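Local structure of endo-1,4-beta-xylanase D (Paenibacillus polymyxa, 1W0N) at residues Val46-Tyr51 / Gln107-Ala112; Ser60-Ser65 / Lys90-Gln95. The protein probably hydrolyses the beta-1,4-linked backbone of xylan, and carries as part of its chain the family 36 carbohydrate-binding module described here, which binds carbohydrate in a calcium-dependent way. One frame throughout, in Å; residues are numbered along the deposited sequence.

Contact 1: residues Val46-Tyr51 / Gln107-Ala112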
ATOM      1  N   VAL A  46      -2.074  -4.343   5.200  1.00  5.90           N
ATOM      2  CA  VAL A  46      -3.359  -4.598   4.564  1.00  5.89           C
ATOM      3  C   VAL A  46      -3.131  -5.545   3.402  1.00  5.79           C
ATOM      4  O   VAL A  46      -2.078  -5.490   2.744  1.00  6.76           O
ATOM      5  CB  VAL A  46      -4.083  -3.321   4.055  1.00  6.16           C
ATOM      6  CG1 VAL A  46      -4.539  -2.482   5.235  1.00  6.97           C
ATOM      7  CG2 VAL A  46      -3.216  -2.499   3.117  1.00  6.58           C
ATOM      8  N   SER A  47      -4.098  -6.418   3.131  1.00  6.03           N
ATOM      9  CA  SER A  47      -3.948  -7.357   2.036  1.00  6.57           C
ATOM     10  C   SER A  47      -5.279  -7.780   1.464  1.00  6.39           C
ATOM     11  O   SER A  47      -6.314  -7.728   2.129  1.00  7.12           O
ATOM     12  CB  SER A  47      -3.170  -8.585   2.460  1.00  7.89           C
ATOM     13  OG  SER A  47      -3.888  -9.343   3.399  1.00 10.00           O
ATOM     14  N   TYR A  48      -5.247  -8.242   0.215  1.00  6.60           N
ATOM     15  CA  TYR A  48      -6.404  -8.861  -0.405  1.00  6.96           C
ATOM     16  C   TYR A  48      -5.896  -9.684  -1.585  1.00  6.88           C
ATOM     17  O   TYR A  48      -4.745  -9.578  -1.992  1.00  8.10           O
ATOM     18  CB  TYR A  48      -7.452  -7.814  -0.845  1.00  7.42           C
ATOM     19  CG  TYR A  48      -7.115  -7.108  -2.110  1.00  7.29           C
ATOM     20  CD1 TYR A  48      -6.158  -6.098  -2.160  1.00  7.66           C
ATOM     21  CD2 TYR A  48      -7.711  -7.510  -3.304  1.00  7.99           C
ATOM     22  CE1 TYR A  48      -5.818  -5.509  -3.374  1.00  7.73           C
ATOM     23  CE2 TYR A  48      -7.382  -6.926  -4.509  1.00  8.11           C
ATOM     24  CZ  TYR A  48      -6.424  -5.927  -4.551  1.00  7.68           C
ATOM     25  OH  TYR A  48      -6.068  -5.327  -5.720  1.00  8.67           O
ATOM     26  N   SER A  49      -6.774 -10.531  -2.142  1.00  7.39           N
ATOM     27  CA  SER A  49      -6.420 -11.356  -3.277  1.00  8.07           C
ATOM     28  C   SER A  49      -6.933 -10.742  -4.564  1.00  7.35           C
ATOM     29  O   SER A  49      -8.115 -10.426  -4.678  1.00  8.27           O
ATOM     30  CB  SER A  49      -7.020 -12.756  -3.117  1.00  9.42           C
ATOM     31  OG  SER A  49      -6.444 -13.406  -2.038  1.00 21.52           O
ATOM     32  N   GLN A  50      -6.026 -10.588  -5.542  1.00  7.12           N
ATOM     33  CA  GLN A  50      -6.327 -10.010  -6.836  1.00  7.20           C
ATOM     34  C   GLN A  50      -6.074 -11.030  -7.933  1.00  7.11           C
ATOM     35  O   GLN A  50      -4.988 -11.598  -8.010  1.00  7.97           O
ATOM     36  CB  GLN A  50      -5.441  -8.787  -7.062  1.00  7.59           C
ATOM     37  CG  GLN A  50      -5.590  -8.091  -8.416  1.00  8.29           C
ATOM     38  CD  GLN A  50      -6.969  -7.464  -8.592  1.00  8.66           C
ATOM     39  OE1 GLN A  50      -7.375  -6.605  -7.784  1.00  9.64           O
ATOM     40  NE2 GLN A  50      -7.662  -7.842  -9.645  1.00  9.84           N
ATOM     41  N   TYR A  51      -7.042 -11.188  -8.852  1.00  7.33           N
ATOM     42  CA  TYR A  51      -6.830 -11.997 -10.041  1.00  7.29           C
ATOM     43  C   TYR A  51      -6.239 -11.134 -11.137  1.00  6.72           C
ATOM     44  O   TYR A  51      -6.745 -10.043 -11.425  1.00  7.97           O
ATOM     45  CB  TYR A  51      -8.159 -12.604 -10.520  1.00  8.04           C
ATOM     46  CG  TYR A  51      -7.958 -13.330 -11.849  0.50 10.63           C
ATOM     47  CD1 TYR A  51      -7.383 -14.578 -11.968  0.50  7.09           C
ATOM     48  CD2 TYR A  51      -8.283 -12.652 -13.054  0.50  8.73           C
ATOM     49  CE1 TYR A  51      -7.134 -15.156 -13.191  0.50  7.75           C
ATOM     50  CE2 TYR A  51      -7.997 -13.236 -14.307  0.50  8.79           C
ATOM     51  CZ  TYR A  51      -7.426 -14.476 -14.378  0.50  7.64           C
ATOM     52  OH  TYR A  51      -7.137 -15.056 -15.570  0.50  8.24           O
ATOM     53  N   GLN A 107      -3.289 -13.640  -6.945  1.00  7.47           N
ATOM     54  CA  GLN A 107      -2.090 -13.218  -6.231  1.00  7.63           C
ATOM     55  C   GLN A 107      -2.481 -12.359  -5.037  1.00  7.27           C
ATOM     56  O   GLN A 107      -3.304 -11.457  -5.135  1.00  8.09           O
ATOM     57  CB  GLN A 107      -1.182 -12.406  -7.148  1.00  8.46           C
ATOM     58  CG  GLN A 107      -0.678 -13.201  -8.359  1.00  9.80           C
ATOM     59  CD  GLN A 107       0.153 -14.429  -7.984  1.00 11.11           C
ATOM     60  OE1 GLN A 107       0.803 -14.446  -6.953  1.00 14.09           O
ATOM     61  NE2 GLN A 107       0.122 -15.431  -8.814  1.00 11.88           N
ATOM     62  N   GLU A 108      -1.828 -12.628  -3.905  1.00  7.56           N
ATOM     63  CA  GLU A 108      -1.989 -11.763  -2.757  1.00  7.90           C
ATOM     64  C   GLU A 108      -1.334 -10.426  -3.032  1.00  7.29           C
ATOM     65  O   GLU A 108      -0.192 -10.360  -3.492  1.00  8.63           O
ATOM     66  CB  GLU A 108      -1.335 -12.366  -1.526  1.00  9.75           C
ATOM     67  CG  GLU A 108      -1.472 -11.469  -0.289  1.00 13.00           C
ATOM     68  CD  GLU A 108      -0.580 -11.907   0.815  1.00 16.03           C
ATOM     69  OE1 GLU A 108       0.715 -11.796   0.741  1.00 21.44           O
ATOM     70  OE2 GLU A 108      -1.067 -12.363   1.840  1.00 20.68           O
ATOM     71  N   ILE A 109      -2.074  -9.351  -2.723  1.00  6.62           N
ATOM     72  CA  ILE A 109      -1.561  -7.991  -2.741  1.00  6.42           C
ATOM     73  C   ILE A 109      -1.442  -7.547  -1.297  1.00  6.55           C
ATOM     74  O   ILE A 109      -2.421  -7.654  -0.538  1.00  7.78           O
ATOM     75  CB  ILE A 109      -2.531  -7.052  -3.488  1.00  7.17           C
ATOM     76  CG1 ILE A 109      -2.926  -7.603  -4.857  1.00  7.61           C
ATOM     77  CG2 ILE A 109      -1.945  -5.643  -3.589  1.00  8.75           C
ATOM     78  CD1 ILE A 109      -1.788  -7.948  -5.776  1.00  8.55           C
ATOM     79  N   LYS A 110      -0.275  -7.081  -0.886  1.00  6.17           N
ATOM     80  CA  LYS A 110      -0.066  -6.651   0.491  1.00  6.54           C
ATOM     81  C   LYS A 110       0.679  -5.324   0.492  1.00  6.05           C
ATOM     82  O   LYS A 110       1.625  -5.126  -0.286  1.00  7.17           O
ATOM     83  CB  LYS A 110       0.691  -7.714   1.260  1.00  7.55           C
ATOM     84  CG  LYS A 110       0.997  -7.382   2.706  1.00  9.44           C
ATOM     85  CD  LYS A 110       1.585  -8.514   3.465  1.00 13.15           C
ATOM     86  CE  LYS A 110       2.951  -8.837   3.102  1.00 19.67           C
ATOM     87  NZ  LYS A 110       3.439  -9.831   4.070  1.00 25.47           N
ATOM     88  N   LEU A 111       0.247  -4.418   1.368  1.00  5.96           N
ATOM     89  CA  LEU A 111       0.980  -3.192   1.661  1.00  5.95           C
ATOM     90  C   LEU A 111       1.412  -3.253   3.122  1.00  5.95           C
ATOM     91  O   LEU A 111       0.614  -3.584   4.022  1.00  6.95           O
ATOM     92  CB  LEU A 111       0.093  -1.967   1.416  1.00  6.40           C
ATOM     93  CG  LEU A 111      -0.314  -1.737  -0.042  1.00  7.36           C
ATOM     94  CD1 LEU A 111      -1.489  -0.759  -0.134  1.00  9.75           C
ATOM     95  CD2 LEU A 111       0.839  -1.214  -0.886  1.00  8.17           C
ATOM     96  N   ALA A 112       2.670  -2.923   3.392  1.00  6.31           N
ATOM     97  CA  ALA A 112       3.239  -2.934   4.763  1.00  6.83           C
ATOM     98  C   ALA A 112       4.328  -1.913   4.826  1.00  6.66           C
ATOM     99  O   ALA A 112       4.947  -1.594   3.820  1.00  7.54           O
ATOM    100  CB  ALA A 112       3.794  -4.297   5.111  1.00  8.10           C
TER
HETATM  101  O   HOH W   1      -2.114 -11.234   4.135  1.00 23.48           O
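V46-Y51 and Q107-A112 pair as antiparallel neighbours within the five-stranded sheet of this beta-sandwich, joined by six backbone hydrogen bonds. V46, Y48 and Q50 each exchange two bonds with L111, I109 and Q107 respectively; that from I109 N to Y48 O is nearly straight (2.8 Å, 175°). S47 and S49 face K110 and E108 as the non-hydrogen-bonded pairs between them.

On the face carrying Y48, I109 and L111, the sheet packs against strand 122-130. The side chains of Y48 and I109 run side by side in the same direction, with Y48 CE1 3.6 Å from I109 CB. I109 CG1 lies anti to the carbonyl carbon (chi1 -50°) and reaches Q50 CB at 3.5 Å, so the branched isoleucine fits against both neighbours. The bend at chi2 (66°) turns Q50 CD back, and OE1 lies at the edge of the Y48 ring, in its plane, where Y48 OH donates to a lone pair at 2.8 Å. Q50 NE2 in turn bonds Y51 O at 3.0 Å, fixing the rotation of the amide. An alanine at Y48 would probably leave Q50 OE1 without its donor and open a gap beside I109.

On the other face a water bridges S47 OG (2.7 Å) and E108 OE2, to which it donates. The contact thus sets V46, I109, L111 and the Y48 ring, with Q50's amide satisfied beside them, against a water-bridged serine-glutamate pair.

Contact 2: residues Ser60-Ser65 / Lys90-Gln95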
ATOM      1  N   SER A  60      -0.640   2.434  -8.565  1.00  5.85           N
ATOM      2  CA  SER A  60      -0.617   3.676  -7.815  1.00  5.74           C
ATOM      3  C   SER A  60      -1.304   3.477  -6.472  1.00  5.37           C
ATOM      4  O   SER A  60      -2.257   2.712  -6.351  1.00  5.97           O
ATOM      5  CB  SER A  60      -1.278   4.807  -8.584  1.00  7.41           C
ATOM      6  OG  SER A  60      -0.505   5.244  -9.689  1.00  9.30           O
ATOM      7  N   VAL A  61      -0.790   4.182  -5.465  1.00  4.78           N
ATOM      8  CA  VAL A  61      -1.392   4.201  -4.140  1.00  4.54           C
ATOM      9  C   VAL A  61      -1.485   5.659  -3.719  1.00  4.40           C
ATOM     10  O   VAL A  61      -0.507   6.407  -3.818  1.00  4.68           O
ATOM     11  CB  VAL A  61      -0.579   3.382  -3.115  1.00  5.14           C
ATOM     12  CG1 VAL A  61      -1.082   3.603  -1.681  1.00  5.40           C
ATOM     13  CG2 VAL A  61      -0.664   1.900  -3.460  1.00  6.45           C
ATOM     14  N   ARG A  62      -2.677   6.065  -3.239  1.00  4.35           N
ATOM     15  CA  ARG A  62      -2.820   7.357  -2.595  1.00  4.48           C
ATOM     16  C   ARG A  62      -2.568   7.163  -1.100  1.00  4.20           C
ATOM     17  O   ARG A  62      -3.161   6.277  -0.480  1.00  4.72           O
ATOM     18  CB  ARG A  62      -4.206   7.956  -2.837  1.00  4.94           C
ATOM     19  CG  ARG A  62      -4.360   9.331  -2.217  1.00  5.12           C
ATOM     20  CD  ARG A  62      -5.605  10.044  -2.696  1.00  5.84           C
ATOM     21  NE  ARG A  62      -5.661  11.430  -2.251  1.00  6.33           N
ATOM     22  CZ  ARG A  62      -6.515  11.952  -1.368  1.00  5.88           C
ATOM     23  NH1 ARG A  62      -7.372  11.197  -0.690  1.00  6.62           N
ATOM     24  NH2 ARG A  62      -6.503  13.276  -1.152  1.00  6.72           N
ATOM     25  N   GLY A  63      -1.657   7.966  -0.557  1.00  4.17           N
ATOM     26  CA  GLY A  63      -1.256   7.815   0.823  1.00  4.06           C
ATOM     27  C   GLY A  63      -0.703   9.111   1.383  1.00  3.84           C
ATOM     28  O   GLY A  63      -0.606  10.121   0.691  1.00  4.47           O
ATOM     29  N   ALA A  64      -0.331   9.051   2.666  1.00  3.87           N
ATOM     30  CA  ALA A  64       0.249  10.200   3.350  1.00  3.92           C
ATOM     31  C   ALA A  64       1.096   9.702   4.498  1.00  3.76           C
ATOM     32  O   ALA A  64       0.977   8.552   4.930  1.00  4.57           O
ATOM     33  CB  ALA A  64      -0.849  11.142   3.868  1.00  4.64           C
ATOM     34  N   SER A  65       1.957  10.586   5.009  1.00  4.36           N
ATOM     35  CA  SER A  65       2.716  10.323   6.213  1.00  4.23           C
ATOM     36  C   SER A  65       2.004  10.905   7.436  1.00  4.39           C
ATOM     37  O   SER A  65       1.293  11.912   7.338  1.00  5.12           O
ATOM     38  CB  SER A  65       4.085  10.990   6.070  1.00  4.69           C
ATOM     39  OG  SER A  65       4.860  10.763   7.238  1.00  5.01           O
ATOM     40  N   LYS A  90       2.438  15.425   5.276  1.00  6.49           N
ATOM     41  CA  LYS A  90       1.090  15.145   5.787  1.00  6.49           C
ATOM     42  C   LYS A  90       0.018  15.199   4.694  1.00  6.20           C
ATOM     43  O   LYS A  90      -1.070  14.660   4.883  1.00  7.29           O
ATOM     44  CB  LYS A  90       0.773  16.135   6.896  1.00  7.39           C
ATOM     45  CG  LYS A  90       1.718  16.016   8.093  1.00  9.75           C
ATOM     46  CD  LYS A  90       1.480  17.108   9.135  1.00 12.77           C
ATOM     47  CE  LYS A  90       0.379  16.783   9.973  1.00 12.36           C
ATOM     48  NZ  LYS A  90       0.672  15.564  10.756  1.00 13.54           N
ATOM     49  N   THR A  91       0.299  15.849   3.573  1.00  6.18           N
ATOM     50  CA  THR A  91      -0.703  15.991   2.529  1.00  6.37           C
ATOM     51  C   THR A  91      -0.710  14.752   1.650  1.00  5.80           C
ATOM     52  O   THR A  91       0.356  14.357   1.134  1.00  6.68           O
ATOM     53  CB  THR A  91      -0.433  17.250   1.723  1.00  8.03           C
ATOM     54  OG1 THR A  91      -0.554  18.352   2.630  1.00 10.21           O
ATOM     55  CG2 THR A  91      -1.454  17.438   0.615  1.00  8.62           C
ATOM     56  N   PRO A  92      -1.865  14.133   1.434  1.00  5.47           N
ATOM     57  CA  PRO A  92      -1.908  12.951   0.569  1.00  5.36           C
ATOM     58  C   PRO A  92      -1.407  13.226  -0.843  1.00  5.73           C
ATOM     59  O   PRO A  92      -1.694  14.272  -1.428  1.00  6.65           O
ATOM     60  CB  PRO A  92      -3.392  12.566   0.544  1.00  6.44           C
ATOM     61  CG  PRO A  92      -3.935  13.125   1.853  1.00  6.32           C
ATOM     62  CD  PRO A  92      -3.189  14.425   2.030  1.00  6.16           C
ATOM     63  N   THR A  93      -0.711  12.236  -1.398  1.00  5.78           N
ATOM     64  CA  THR A  93      -0.362  12.229  -2.803  1.00  6.24           C
ATOM     65  C   THR A  93      -0.586  10.834  -3.373  1.00  5.33           C
ATOM     66  O   THR A  93      -0.661   9.852  -2.649  1.00  5.80           O
ATOM     67  CB  THR A  93       1.099  12.624  -3.087  1.00  7.74           C
ATOM     68  OG1 THR A  93       1.987  11.608  -2.599  1.00  8.21           O
ATOM     69  CG2 THR A  93       1.509  13.959  -2.447  1.00  9.59           C
ATOM     70  N   VAL A  94      -0.653  10.791  -4.717  1.00  6.21           N
ATOM     71  CA  VAL A  94      -0.671   9.542  -5.438  1.00  6.30           C
ATOM     72  C   VAL A  94       0.774   9.230  -5.862  1.00  6.14           C
ATOM     73  O   VAL A  94       1.413  10.021  -6.568  1.00  8.19           O
ATOM     74  CB  VAL A  94      -1.604   9.605  -6.663  1.00  7.72           C
ATOM     75  CG1 VAL A  94      -1.507   8.335  -7.494  1.00 10.11           C
ATOM     76  CG2 VAL A  94      -3.051   9.856  -6.235  1.00  8.92           C
ATOM     77  N   GLN A  95       1.266   8.084  -5.416  1.00  5.02           N
ATOM     78  CA  GLN A  95       2.593   7.594  -5.761  1.00  4.97           C
ATOM     79  C   GLN A  95       2.430   6.376  -6.663  1.00  4.98           C
ATOM     80  O   GLN A  95       1.427   5.671  -6.598  1.00  5.82           O
ATOM     81  CB  GLN A  95       3.369   7.262  -4.489  1.00  5.29           C
ATOM     82  CG  GLN A  95       3.626   8.489  -3.623  1.00  5.50           C
ATOM     83  CD  GLN A  95       4.596   9.471  -4.249  1.00  5.65           C
ATOM     84  OE1 GLN A  95       5.579   9.059  -4.908  1.00  5.86           O
ATOM     85  NE2 GLN A  95       4.375  10.742  -4.029  1.00  6.82           N
TER
HETATM   86  O   HOH W   2      -0.423  13.501   8.877  1.00  7.98           O
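R62 and P92 meet where S60-S65, in the six-stranded sheet, pairs antiparallel with the incoming strand 93-95 and the loop that leads into it. R62 CB sits 4.1 Å from V94 CG2, its partner in a non-hydrogen-bonded pair. CG, anti to the backbone N (chi1 -178°), lies 3.8 Å from T93 O. The chain stays extended to NE, and the guanidinium turns one face to P92 CB, which lies 3.4 Å above its plane, offset toward the rim and nearest NH2 at 3.6 Å. At the far end NH1 makes a salt bridge to D125, a ligand of the calcium ion. Arginine suits this place because its flat guanidinium can lie against the proline while NH1 bonds a carboxylate, probably steadying it for the metal.

V61 and Q95, and G63 and T93, each exchange a reciprocal pair of backbone hydrogen bonds. P92, which has no N-H to offer, precedes the strand, and its CA approaches G63 O at 3.1 Å in a CA-H...O contact. A64, small enough for the turn of chain opposite, sets CB 3.7 Å from K90 O. Farther along, a water donates to S65 O and accepts from K90 NZ. Q95 NE2 bonds T93 OG1 at 2.9 Å within its own strand, with the hydroxyl in the amide plane.

The whole is antiparallel pairing in one sheet of a beta-sandwich carbohydrate-binding module, with R62 as a second-shell residue that probably positions the calcium ligand D125.

The two contacts hold different sheets of the sandwich, their centres about 18 Å apart on opposite sides of the chain's centre. Contact 2 is nested in the chain between the segments of contact 1, and strands 45-52 and 56-65 follow one another, as do 93-101 and 107-113, so the chain passes from one sheet to the other. Both are partly buried and send apolar side chains inward, V61 among them in contact 2. Contact 1 is regular strand pairing throughout; contact 2 gives way at one end to the loop K90-P92, which leads into the strand. Both include a water bridge, between S47 and E108 in contact 1, but R62 adds a charged link to the calcium ligand D125.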